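Local coordinates for protein potential RNA-dependent RNA polymerase (Human picobirnavirus, PDB 5I62) that acts as an RNA-directed RNA polymerase of a double-stranded RNA virus, joining ribonucleoside triphosphates into RNA, and is probably involved in both transcription and genome replication, at residues S28-Y34 / P78-P84; V33-F38 / L426-Y432; F68-R73 / V416-R421; L448-V454 / N523-V527. One frame throughout, in Å; residues are numbered along the deposited sequence.

Interaction 1: residues S28-Y34 / P78-P84; sequences SGQPEVY and PMSVMLP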
# COMPACT_ATOMS: atom_id res chain seq x y z
N SER A 28 14.90 -16.05 -12.86
CA SER A 28 15.06 -17.29 -12.09
C SER A 28 14.03 -17.43 -10.98
O SER A 28 13.65 -18.55 -10.63
CB SER A 28 16.46 -17.37 -11.48
OG SER A 28 16.65 -16.43 -10.43
N GLY A 29 13.57 -16.32 -10.41
CA GLY A 29 12.81 -16.36 -9.18
C GLY A 29 13.69 -16.68 -7.98
O GLY A 29 14.93 -16.79 -8.08
N GLN A 30 13.05 -16.83 -6.85
CA GLN A 30 13.74 -17.12 -5.58
C GLN A 30 12.85 -18.12 -4.84
O GLN A 30 11.81 -17.74 -4.28
CB GLN A 30 13.96 -15.84 -4.78
CG GLN A 30 14.96 -15.91 -3.61
CD GLN A 30 14.60 -16.99 -2.62
OE1 GLN A 30 15.16 -18.09 -2.66
NE2 GLN A 30 13.63 -16.70 -1.75
N PRO A 31 13.22 -19.41 -4.84
CA PRO A 31 12.30 -20.43 -4.31
C PRO A 31 12.36 -20.66 -2.81
O PRO A 31 11.46 -21.33 -2.28
CB PRO A 31 12.72 -21.70 -5.08
CG PRO A 31 14.18 -21.49 -5.36
CD PRO A 31 14.35 -20.00 -5.58
N GLU A 32 13.36 -20.13 -2.10
CA GLU A 32 13.56 -20.47 -0.69
C GLU A 32 12.55 -19.79 0.22
O GLU A 32 12.20 -18.62 0.03
CB GLU A 32 14.96 -20.08 -0.22
CG GLU A 32 16.06 -20.71 -0.99
CD GLU A 32 16.15 -22.20 -0.72
OE1 GLU A 32 16.08 -22.97 -1.70
OE2 GLU A 32 16.27 -22.60 0.46
N VAL A 33 12.11 -20.52 1.25
CA VAL A 33 11.31 -19.96 2.33
C VAL A 33 12.27 -19.43 3.38
O VAL A 33 13.09 -20.19 3.90
CB VAL A 33 10.37 -21.03 2.93
CG1 VAL A 33 9.62 -20.46 4.15
CG2 VAL A 33 9.39 -21.54 1.88
N TYR A 34 12.18 -18.14 3.69
CA TYR A 34 13.06 -17.50 4.67
C TYR A 34 12.37 -17.47 6.03
O TYR A 34 11.37 -16.77 6.21
CB TYR A 34 13.46 -16.09 4.22
CG TYR A 34 14.30 -16.10 2.98
CD1 TYR A 34 15.16 -17.16 2.72
CD2 TYR A 34 14.25 -15.05 2.07
CE1 TYR A 34 15.94 -17.19 1.58
CE2 TYR A 34 15.02 -15.07 0.93
CZ TYR A 34 15.87 -16.14 0.70
OH TYR A 34 16.65 -16.16 -0.44
N PRO A 78 4.72 -18.56 4.36
CA PRO A 78 5.91 -17.92 3.76
C PRO A 78 5.57 -16.62 3.06
O PRO A 78 4.43 -16.39 2.64
CB PRO A 78 6.41 -18.98 2.77
CG PRO A 78 5.84 -20.30 3.26
CD PRO A 78 4.49 -19.93 3.86
N MET A 79 6.58 -15.76 2.94
CA MET A 79 6.49 -14.53 2.16
C MET A 79 7.61 -14.35 1.14
O MET A 79 7.56 -13.41 0.35
CB MET A 79 6.51 -13.30 3.08
CG MET A 79 5.53 -13.36 4.20
SD MET A 79 6.01 -12.19 5.50
CE MET A 79 5.66 -10.65 4.67
N SER A 80 8.61 -15.22 1.14
CA SER A 80 9.81 -14.97 0.36
C SER A 80 9.79 -15.65 -1.00
O SER A 80 10.67 -15.37 -1.82
CB SER A 80 11.02 -15.44 1.15
OG SER A 80 10.92 -16.84 1.38
N VAL A 81 8.86 -16.57 -1.24
CA VAL A 81 8.93 -17.39 -2.44
C VAL A 81 8.49 -16.54 -3.63
O VAL A 81 7.30 -16.21 -3.76
CB VAL A 81 8.11 -18.68 -2.33
CG1 VAL A 81 8.17 -19.46 -3.63
CG2 VAL A 81 8.63 -19.52 -1.16
N MET A 82 9.43 -16.20 -4.48
CA MET A 82 9.20 -15.41 -5.67
C MET A 82 9.23 -16.32 -6.90
O MET A 82 10.26 -16.95 -7.18
CB MET A 82 10.26 -14.30 -5.75
CG MET A 82 10.27 -13.54 -7.03
SD MET A 82 11.71 -12.42 -7.08
CE MET A 82 11.29 -11.50 -8.54
N LEU A 83 8.13 -16.37 -7.63
CA LEU A 83 8.05 -17.26 -8.78
C LEU A 83 8.90 -16.72 -9.93
O LEU A 83 9.16 -15.52 -10.02
CB LEU A 83 6.61 -17.42 -9.24
CG LEU A 83 5.59 -18.08 -8.30
CD1 LEU A 83 4.24 -18.19 -8.97
CD2 LEU A 83 6.08 -19.46 -7.86
N PRO A 84 9.36 -17.60 -10.82
CA PRO A 84 10.09 -17.14 -12.01
C PRO A 84 9.19 -16.29 -12.89
O PRO A 84 7.97 -16.39 -12.86
CB PRO A 84 10.47 -18.43 -12.74
CG PRO A 84 10.27 -19.54 -11.77
CD PRO A 84 9.29 -19.07 -10.72
O HOH W 1 12.70 -13.60 -1.78
O HOH W 2 9.14 -16.31 4.26

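Interaction 2: residues V33-F38 / L426-Y432; sequences VYRTPF and LAMQERY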
# COMPACT_ATOMS: atom_id res chain seq x y z
N VAL A 33 12.11 -20.52 1.25
CA VAL A 33 11.31 -19.96 2.33
C VAL A 33 12.27 -19.43 3.38
O VAL A 33 13.09 -20.19 3.90
CB VAL A 33 10.37 -21.03 2.93
CG1 VAL A 33 9.62 -20.46 4.15
CG2 VAL A 33 9.39 -21.54 1.88
N TYR A 34 12.18 -18.14 3.69
CA TYR A 34 13.06 -17.50 4.67
C TYR A 34 12.37 -17.47 6.03
O TYR A 34 11.37 -16.77 6.21
CB TYR A 34 13.46 -16.09 4.22
CG TYR A 34 14.30 -16.10 2.98
CD1 TYR A 34 15.16 -17.16 2.72
CD2 TYR A 34 14.25 -15.05 2.07
CE1 TYR A 34 15.94 -17.19 1.58
CE2 TYR A 34 15.02 -15.07 0.93
CZ TYR A 34 15.87 -16.14 0.70
OH TYR A 34 16.65 -16.16 -0.44
N ARG A 35 12.93 -18.20 6.97
CA ARG A 35 12.43 -18.26 8.34
C ARG A 35 13.37 -17.44 9.22
O ARG A 35 14.59 -17.52 9.07
CB ARG A 35 12.37 -19.73 8.77
CG ARG A 35 11.91 -20.02 10.14
CD ARG A 35 10.39 -20.14 10.30
NE ARG A 35 10.22 -20.71 11.63
CZ ARG A 35 10.39 -20.04 12.76
NH1 ARG A 35 10.66 -18.73 12.74
NH2 ARG A 35 10.27 -20.67 13.92
N THR A 36 12.80 -16.60 10.09
CA THR A 36 13.58 -15.78 11.01
C THR A 36 14.06 -16.65 12.17
O THR A 36 13.65 -17.81 12.32
CB THR A 36 12.75 -14.60 11.52
OG1 THR A 36 11.75 -15.10 12.40
CG2 THR A 36 12.10 -13.80 10.38
N PRO A 37 14.92 -16.13 13.05
CA PRO A 37 15.29 -16.89 14.26
C PRO A 37 14.20 -16.96 15.32
O PRO A 37 14.41 -17.60 16.36
CB PRO A 37 16.51 -16.12 14.81
CG PRO A 37 16.91 -15.14 13.75
CD PRO A 37 15.70 -14.88 12.92
N PHE A 38 13.05 -16.34 15.09
CA PHE A 38 11.96 -16.34 16.06
C PHE A 38 11.51 -17.77 16.36
O PHE A 38 11.11 -18.50 15.45
CB PHE A 38 10.81 -15.51 15.50
CG PHE A 38 9.65 -15.32 16.44
CD1 PHE A 38 9.80 -14.61 17.62
CD2 PHE A 38 8.39 -15.79 16.10
CE1 PHE A 38 8.72 -14.41 18.48
CE2 PHE A 38 7.31 -15.60 16.95
CZ PHE A 38 7.48 -14.90 18.14
N LEU A 426 6.38 -12.31 12.27
CA LEU A 426 7.56 -12.47 13.13
C LEU A 426 8.36 -13.70 12.73
O LEU A 426 9.60 -13.72 12.82
CB LEU A 426 7.12 -12.56 14.59
CG LEU A 426 6.56 -11.27 15.19
CD1 LEU A 426 6.02 -11.52 16.58
CD2 LEU A 426 7.62 -10.18 15.21
N ALA A 427 7.68 -14.75 12.27
CA ALA A 427 8.34 -16.02 12.00
C ALA A 427 8.91 -16.11 10.58
O ALA A 427 9.87 -16.84 10.35
CB ALA A 427 7.36 -17.17 12.24
N MET A 428 8.35 -15.35 9.65
CA MET A 428 8.65 -15.48 8.23
C MET A 428 8.99 -14.12 7.65
O MET A 428 8.31 -13.14 7.93
CB MET A 428 7.46 -16.03 7.46
CG MET A 428 7.06 -17.42 7.87
SD MET A 428 8.20 -18.53 7.06
CE MET A 428 7.40 -20.10 7.36
N GLN A 429 10.02 -14.05 6.82
CA GLN A 429 10.38 -12.78 6.23
C GLN A 429 10.38 -12.86 4.72
O GLN A 429 10.47 -13.94 4.12
CB GLN A 429 11.74 -12.29 6.74
CG GLN A 429 12.88 -13.22 6.46
CD GLN A 429 14.09 -12.87 7.29
OE1 GLN A 429 14.08 -11.87 8.02
NE2 GLN A 429 15.15 -13.68 7.19
N GLU A 430 10.29 -11.68 4.11
CA GLU A 430 10.19 -11.57 2.66
C GLU A 430 11.54 -11.68 1.97
O GLU A 430 11.64 -12.18 0.85
CB GLU A 430 9.56 -10.23 2.31
CG GLU A 430 9.28 -10.05 0.85
CD GLU A 430 8.51 -8.78 0.60
OE1 GLU A 430 8.11 -8.11 1.58
OE2 GLU A 430 8.31 -8.46 -0.59
N ARG A 431 12.59 -11.18 2.61
CA ARG A 431 13.90 -11.15 2.00
C ARG A 431 14.95 -11.55 3.01
O ARG A 431 14.85 -11.23 4.20
CB ARG A 431 14.22 -9.78 1.42
CG ARG A 431 13.77 -9.65 -0.01
CD ARG A 431 13.81 -8.22 -0.48
NE ARG A 431 12.49 -7.82 -0.93
CZ ARG A 431 11.95 -8.18 -2.09
NH1 ARG A 431 12.63 -8.95 -2.93
NH2 ARG A 431 10.72 -7.77 -2.40
N TYR A 432 15.97 -12.23 2.52
CA TYR A 432 17.06 -12.68 3.36
C TYR A 432 18.11 -11.59 3.48
O TYR A 432 18.47 -10.95 2.49
CB TYR A 432 17.65 -13.96 2.78
CG TYR A 432 19.00 -14.34 3.34
CD1 TYR A 432 19.10 -15.11 4.48
CD2 TYR A 432 20.16 -13.93 2.70
CE1 TYR A 432 20.34 -15.46 4.99
CE2 TYR A 432 21.40 -14.27 3.19
CZ TYR A 432 21.49 -15.03 4.34
OH TYR A 432 22.73 -15.37 4.84
O HOH W 2 9.14 -16.31 4.26

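Interaction 3: residues F68-R73 / V416-R421; sequences FEDDLR and VYSTMR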
# COMPACT_ATOMS: atom_id res chain seq x y z
N PHE A 68 -12.18 -12.84 13.03
CA PHE A 68 -11.17 -12.04 12.33
C PHE A 68 -9.80 -12.69 12.43
O PHE A 68 -9.10 -12.85 11.43
CB PHE A 68 -11.19 -10.64 12.93
CG PHE A 68 -10.01 -9.76 12.59
CD1 PHE A 68 -9.96 -9.06 11.40
CD2 PHE A 68 -9.00 -9.56 13.51
CE1 PHE A 68 -8.90 -8.20 11.12
CE2 PHE A 68 -7.94 -8.71 13.24
CZ PHE A 68 -7.90 -8.03 12.03
N GLU A 69 -9.43 -13.12 13.64
CA GLU A 69 -8.16 -13.80 13.85
C GLU A 69 -8.09 -15.12 13.09
O GLU A 69 -7.08 -15.43 12.45
CB GLU A 69 -7.95 -14.04 15.35
CG GLU A 69 -7.63 -12.78 16.17
CD GLU A 69 -6.13 -12.55 16.28
OE1 GLU A 69 -5.38 -13.10 15.44
OE2 GLU A 69 -5.70 -11.82 17.21
N ASP A 70 -9.16 -15.93 13.18
CA ASP A 70 -9.24 -17.19 12.44
C ASP A 70 -9.09 -16.98 10.94
O ASP A 70 -8.41 -17.75 10.25
CB ASP A 70 -10.57 -17.90 12.72
CG ASP A 70 -10.57 -18.66 14.02
OD1 ASP A 70 -9.50 -18.81 14.64
OD2 ASP A 70 -11.66 -19.14 14.43
N ASP A 71 -9.77 -15.95 10.41
CA ASP A 71 -9.64 -15.61 9.00
C ASP A 71 -8.18 -15.34 8.61
O ASP A 71 -7.68 -15.86 7.61
CB ASP A 71 -10.51 -14.41 8.68
CG ASP A 71 -10.41 -13.97 7.24
OD1 ASP A 71 -10.85 -14.71 6.35
OD2 ASP A 71 -9.86 -12.88 7.01
N LEU A 72 -7.48 -14.49 9.38
CA LEU A 72 -6.12 -14.13 9.00
C LEU A 72 -5.13 -15.26 9.29
O LEU A 72 -4.08 -15.35 8.64
CB LEU A 72 -5.70 -12.84 9.70
CG LEU A 72 -6.44 -11.60 9.17
CD1 LEU A 72 -6.08 -10.34 9.91
CD2 LEU A 72 -6.14 -11.44 7.68
N ARG A 73 -5.45 -16.11 10.27
CA ARG A 73 -4.63 -17.29 10.53
C ARG A 73 -4.48 -18.15 9.28
O ARG A 73 -3.41 -18.75 9.06
CB ARG A 73 -5.23 -18.10 11.66
CG ARG A 73 -4.44 -19.34 11.98
CD ARG A 73 -4.91 -20.02 13.24
NE ARG A 73 -3.82 -20.81 13.82
CZ ARG A 73 -3.99 -21.84 14.63
NH1 ARG A 73 -5.22 -22.24 14.95
NH2 ARG A 73 -2.94 -22.49 15.11
N VAL A 416 -7.83 -3.21 16.15
CA VAL A 416 -7.16 -4.38 16.68
C VAL A 416 -6.51 -5.13 15.53
O VAL A 416 -7.19 -5.59 14.61
CB VAL A 416 -8.12 -5.29 17.46
CG1 VAL A 416 -7.37 -6.53 17.97
CG2 VAL A 416 -8.77 -4.52 18.63
N TYR A 417 -5.19 -5.25 15.57
CA TYR A 417 -4.45 -6.02 14.59
C TYR A 417 -4.44 -7.49 15.02
O TYR A 417 -4.45 -7.81 16.21
CB TYR A 417 -3.04 -5.47 14.47
CG TYR A 417 -2.25 -5.92 13.27
CD1 TYR A 417 -2.31 -5.22 12.07
CD2 TYR A 417 -1.41 -7.01 13.35
CE1 TYR A 417 -1.56 -5.62 10.96
CE2 TYR A 417 -0.66 -7.42 12.26
CZ TYR A 417 -0.73 -6.72 11.07
OH TYR A 417 0.01 -7.14 10.01
N SER A 418 -4.45 -8.38 14.03
CA SER A 418 -4.46 -9.81 14.33
C SER A 418 -3.13 -10.24 14.93
O SER A 418 -2.08 -10.07 14.31
CB SER A 418 -4.72 -10.60 13.05
OG SER A 418 -4.46 -11.98 13.27
N THR A 419 -3.17 -10.84 16.13
CA THR A 419 -1.96 -11.44 16.67
C THR A 419 -1.49 -12.61 15.82
O THR A 419 -0.29 -12.89 15.73
CB THR A 419 -2.17 -11.90 18.12
OG1 THR A 419 -3.26 -12.84 18.18
CG2 THR A 419 -2.44 -10.71 19.02
N MET A 420 -2.43 -13.33 15.19
CA MET A 420 -2.03 -14.45 14.34
C MET A 420 -1.26 -13.95 13.13
O MET A 420 -0.21 -14.51 12.77
CB MET A 420 -3.25 -15.28 13.91
CG MET A 420 -3.94 -16.05 15.05
SD MET A 420 -2.87 -17.23 15.90
CE MET A 420 -2.23 -18.17 14.55
N ARG A 421 -1.75 -12.90 12.49
CA ARG A 421 -1.00 -12.30 11.39
C ARG A 421 0.36 -11.80 11.86
O ARG A 421 1.37 -11.98 11.16
CB ARG A 421 -1.80 -11.16 10.76
CG ARG A 421 -1.12 -10.53 9.54
CD ARG A 421 -2.11 -9.66 8.81
NE ARG A 421 -1.64 -9.10 7.54
CZ ARG A 421 -1.63 -9.75 6.38
NH1 ARG A 421 -2.03 -11.02 6.30
NH2 ARG A 421 -1.21 -9.12 5.29
O HOH W 3 -2.14 -13.27 8.08

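Interaction 4: residues L448-V454 / N523-V527; sequences LSIIENV and NWWVV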
# COMPACT_ATOMS: atom_id res chain seq x y z
N LEU A 448 9.84 -5.37 16.45
CA LEU A 448 9.10 -4.34 17.17
C LEU A 448 8.07 -3.67 16.28
O LEU A 448 6.95 -3.39 16.70
CB LEU A 448 10.05 -3.29 17.74
CG LEU A 448 11.09 -3.81 18.74
CD1 LEU A 448 12.02 -2.69 19.20
CD2 LEU A 448 10.40 -4.46 19.92
N SER A 449 8.45 -3.38 15.03
CA SER A 449 7.50 -2.75 14.12
C SER A 449 6.30 -3.64 13.86
O SER A 449 5.18 -3.14 13.68
CB SER A 449 8.21 -2.36 12.83
OG SER A 449 8.55 -3.52 12.08
N ILE A 450 6.49 -4.96 13.84
CA ILE A 450 5.36 -5.87 13.68
C ILE A 450 4.50 -5.87 14.93
O ILE A 450 3.28 -5.71 14.88
CB ILE A 450 5.84 -7.29 13.33
CG1 ILE A 450 6.49 -7.32 11.94
CG2 ILE A 450 4.67 -8.28 13.42
CD1 ILE A 450 7.36 -8.56 11.71
N ILE A 451 5.14 -6.07 16.09
CA ILE A 451 4.40 -6.22 17.34
C ILE A 451 3.66 -4.93 17.69
O ILE A 451 2.56 -4.98 18.24
CB ILE A 451 5.35 -6.65 18.48
CG1 ILE A 451 5.84 -8.08 18.24
CG2 ILE A 451 4.67 -6.52 19.86
CD1 ILE A 451 7.13 -8.47 19.01
N GLU A 452 4.22 -3.78 17.33
CA GLU A 452 3.58 -2.51 17.65
C GLU A 452 2.14 -2.45 17.11
O GLU A 452 1.28 -1.79 17.70
CB GLU A 452 4.41 -1.34 17.11
CG GLU A 452 3.88 0.09 17.41
CD GLU A 452 3.63 0.37 18.90
OE1 GLU A 452 4.01 -0.46 19.76
OE2 GLU A 452 3.06 1.45 19.21
N ASN A 453 1.86 -3.18 16.03
CA ASN A 453 0.53 -3.19 15.44
C ASN A 453 -0.54 -3.68 16.41
O ASN A 453 -1.70 -3.25 16.31
CB ASN A 453 0.53 -4.04 14.18
CG ASN A 453 1.33 -3.41 13.08
OD1 ASN A 453 1.11 -2.25 12.73
ND2 ASN A 453 2.27 -4.16 12.53
N VAL A 454 -0.21 -4.58 17.34
CA VAL A 454 -1.23 -5.18 18.20
C VAL A 454 -1.42 -4.38 19.49
O VAL A 454 -1.95 -4.89 20.47
CB VAL A 454 -0.92 -6.66 18.50
CG1 VAL A 454 -0.64 -7.42 17.20
CG2 VAL A 454 0.28 -6.78 19.46
N ASN A 523 8.19 6.47 21.08
CA ASN A 523 6.85 6.58 21.64
C ASN A 523 6.00 5.33 21.45
O ASN A 523 4.84 5.32 21.87
CB ASN A 523 6.12 7.78 21.01
CG ASN A 523 4.94 8.25 21.86
OD1 ASN A 523 5.09 8.48 23.06
ND2 ASN A 523 3.77 8.40 21.22
N TRP A 524 6.54 4.27 20.86
CA TRP A 524 5.72 3.08 20.61
C TRP A 524 5.32 2.41 21.92
O TRP A 524 6.08 2.37 22.89
CB TRP A 524 6.47 2.07 19.73
CG TRP A 524 6.62 2.47 18.30
CD1 TRP A 524 6.18 3.62 17.71
CD2 TRP A 524 7.27 1.72 17.26
NE1 TRP A 524 6.51 3.63 16.37
CE2 TRP A 524 7.18 2.47 16.08
CE3 TRP A 524 7.92 0.48 17.23
CZ2 TRP A 524 7.71 2.03 14.87
CZ3 TRP A 524 8.44 0.04 16.04
CH2 TRP A 524 8.34 0.81 14.87
N TRP A 525 4.10 1.86 21.93
CA TRP A 525 3.62 1.09 23.08
C TRP A 525 4.57 -0.07 23.41
O TRP A 525 4.86 -0.33 24.59
CB TRP A 525 2.22 0.54 22.80
CG TRP A 525 1.93 -0.65 23.67
CD1 TRP A 525 1.56 -0.63 24.98
CD2 TRP A 525 2.04 -2.03 23.30
NE1 TRP A 525 1.41 -1.92 25.45
CE2 TRP A 525 1.70 -2.80 24.44
CE3 TRP A 525 2.38 -2.70 22.12
CZ2 TRP A 525 1.70 -4.19 24.44
CZ3 TRP A 525 2.38 -4.09 22.12
CH2 TRP A 525 2.04 -4.81 23.27
N VAL A 526 5.03 -0.80 22.39
CA VAL A 526 5.83 -1.99 22.66
C VAL A 526 7.14 -1.62 23.33
O VAL A 526 7.66 -2.36 24.18
CB VAL A 526 6.07 -2.80 21.36
CG1 VAL A 526 6.88 -1.99 20.35
CG2 VAL A 526 6.79 -4.12 21.66
N VAL A 527 7.70 -0.45 22.98
CA VAL A 527 8.91 0.03 23.64
C VAL A 527 8.62 0.33 25.11
O VAL A 527 9.39 -0.06 26.00
CB VAL A 527 9.46 1.26 22.91
CG1 VAL A 527 10.64 1.86 23.67
CG2 VAL A 527 9.89 0.89 21.48

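Interaction 1: residues S28-Y34 / P78-P84
Gln30 and Met82 face each other as a single antiparallel hydrogen-bonded pair: Gln30 N donates a hydrogen bond to Met82 O at 2.8 Å, and Met82 N donates one to Gln30 O. The Gln30 side chain starts beside its partner, with CB 4.1 Å from Met82 CB. CG swings anti to the backbone N (chi1 -165°), and a bend at chi2 then folds the chain back along its own loop toward Glu32. The amide grips that residue at both ends: OE1 accepts from Glu32 N from above its carbonyl plane, while NE2 reaches a lone pair of Glu32 O at 3.0 Å. NE2 also sends a weak bond across to Ser80 O, reinforced by a water held between the two atoms. Glu32 O has a second donor, Ser80 OG, at 2.6 Å in the carbonyl plane; this hydroxyl in turn accepts from Tyr34 N at 2.9 Å. Next to it Val33 CG2 packs on Val81 CG2 (3.7 Å) and Val33 CG1 on Pro78 CB. At the other end Gly29, leaving helix 17-28 with positive phi, lays its bare CA 3.3 Å from Met82 O. Gln200 hydrogen-bonds to Val81 O and Leu83 N, on the edge of residues 78-84 turned from residues 28-34. Two antiparallel loops are thus joined by an isolated beta bridge, continued by side chains that stand in for further backbone pairs.

Interaction 2: residues V33-F38 / L426-Y432
Thr36 meets the end of helix 419-427 with two hydrogen bonds: OG1 donates to Leu426 O at 2.6 Å, and N donates to Ala427 O at 3.0 Å. Ala427 O accepts a second hydrogen bond, from Arg35 NH1 (3.1 Å), here on a lone pair in the carbonyl plane. The guanidinium lies with one face against Ala427 CB, and its two terminal nitrogens grip Phe38 O end-on; the chain's bend at chi2 (86°) turns it back to its own loop. Thr36 OG1 also accepts from Phe38 N, an ST turn, so the hydroxyl ties the turn to the helix end. Farther along, Gln429 N donates to Tyr34 O at 3.1 Å, and a water bridges Tyr34 O and Gln429 O. Arg35 and Met428 form an antiparallel non-hydrogen-bonded pair.

Two CH-pi contacts flank these bonds. Tyr432 CB sits over a face of the Tyr34 ring, 3.5 Å from its centroid, and Leu426 CB covers a face of the Phe38 ring, 4.0 Å from that centroid. Among the apolar contacts, Val33 CG1 touches Met428 SD at 3.8 Å, and the aliphatic part of Gln429 lies against Tyr34 CB.

Helix 44-55 packs beside the pair, Leu44 on Ala427 and Met428, Ile47 on Arg35 and Phe38. Tyr447 of helix 441-451 touches Thr36 and Leu426, and Glu430 forms a salt bridge with Arg187 of strand 176-189.

Interaction 3: residues F68-R73 / V416-R421
Glu69 delivers its carboxylate to the first turn of helix 419-427, where four hydrogen bonds from residues 418-420 receive it. OE1 accepts from Met420 N at 3.0 Å through its syn lone pair and from Ser418 OG at 2.6 Å, the latter well above the carboxylate plane. OE2 takes Thr419 OG1 at 2.8 Å and Thr419 N at 2.9 Å, arriving from opposite faces of its plane. Two donors on each oxygen fix the rotation of the group, and His457 adds a further bond to OE2. The bend at chi2 (-92°) turns the carboxylate across from helix 63-73 to reach this site.

Ser418 is the N-cap of helix 419-427, its OG accepting from Arg421 N at 3.0 Å, while Glu69 of another helix binds the amides of Thr419 and Met420 in the first turn, where its negative charge would probably be favoured by the helix dipole.

Nonpolar packing flanks Ser418. Leu72 CD1 presses on Ser418 CB at 3.4 Å, tighter than usual, and the Phe68 ring turns its edge to Ser418 N. On the far flank Met420, bent at chi2 and chi3, lays CE beside the extended Arg73 chain, whose guanidinium goes on to a salt bridge with Asp49 of helix 44-55. One water links the helices, donating to Leu72 O and accepting from Arg421 NH1.

Interaction 4: residues L448-V454 / N523-V527
Glu452 makes the tight part of the contact, pushing its carboxylate into the start of helix 525-532. OE1 accepts from Val526 N at 2.8 Å and OE2 from Trp525 N at 2.9 Å, both on the syn side and somewhat out of the carboxylate plane. One amide on each oxygen fixes the rotation of the group. CG stands anti to the backbone N (chi1 -178°) and the chain then bends at chi2, which lays the side chain over Trp524: Glu452 CG sits above the five-membered ring, 4.0 Å from its centroid, and the carboxylate is turned almost parallel to the indole (planes 9° apart). Glu452 CD comes within 3.4 Å of Trp524 CB. The buried floor beside this is aliphatic, Ile451 CG2 meeting Val526 CG2 at 3.7 Å, with Leu448 CD2 on the same methyl.

At one end, where both residues are partly exposed, the six-membered ring of Trp524 rests closely but without polar contact on the backbone of Ser449, with CZ3 3.5 Å from Ser449 CA; Ser449 OG is engaged by Arg446 O of its own helix. The other end is looser: partly exposed Trp525 touches Val454 CG2 through CZ3 at 4.3 Å, and its indole has a cation-pi partner in Lys460. Helix 460-469 helps close the buried side, Leu464 lying on Val526 and Cys467 on Ile451. The carboxylate of Glu452, from a separate segment, thus takes the first two amides of helix 525-532, after Trp524 at the N-cap position, and joins this C-terminal helix to residues 448-454.

Overall arrangement
Interactions 2 and 3 join early segments to residues 416-432; interaction 1 joins two early loops and interaction 4 two late segments. Interactions 1 and 2 share Val33 and Tyr34, lie about 12 Å apart between centres and hold one water in common. Interactions 2 and 3 use opposite ends of helix 419-427, with interaction 3 nested along the chain inside the loop that interaction 2 closes. Interaction 4 comes last in the series; it packs on interaction 2 through Leu426 with Ile450 and Ile451, and on interaction 3, about 16 Å away between centres, through Tyr417 and Val454. Packing thus links the early segments, helix 419-427 and the C-terminal helix.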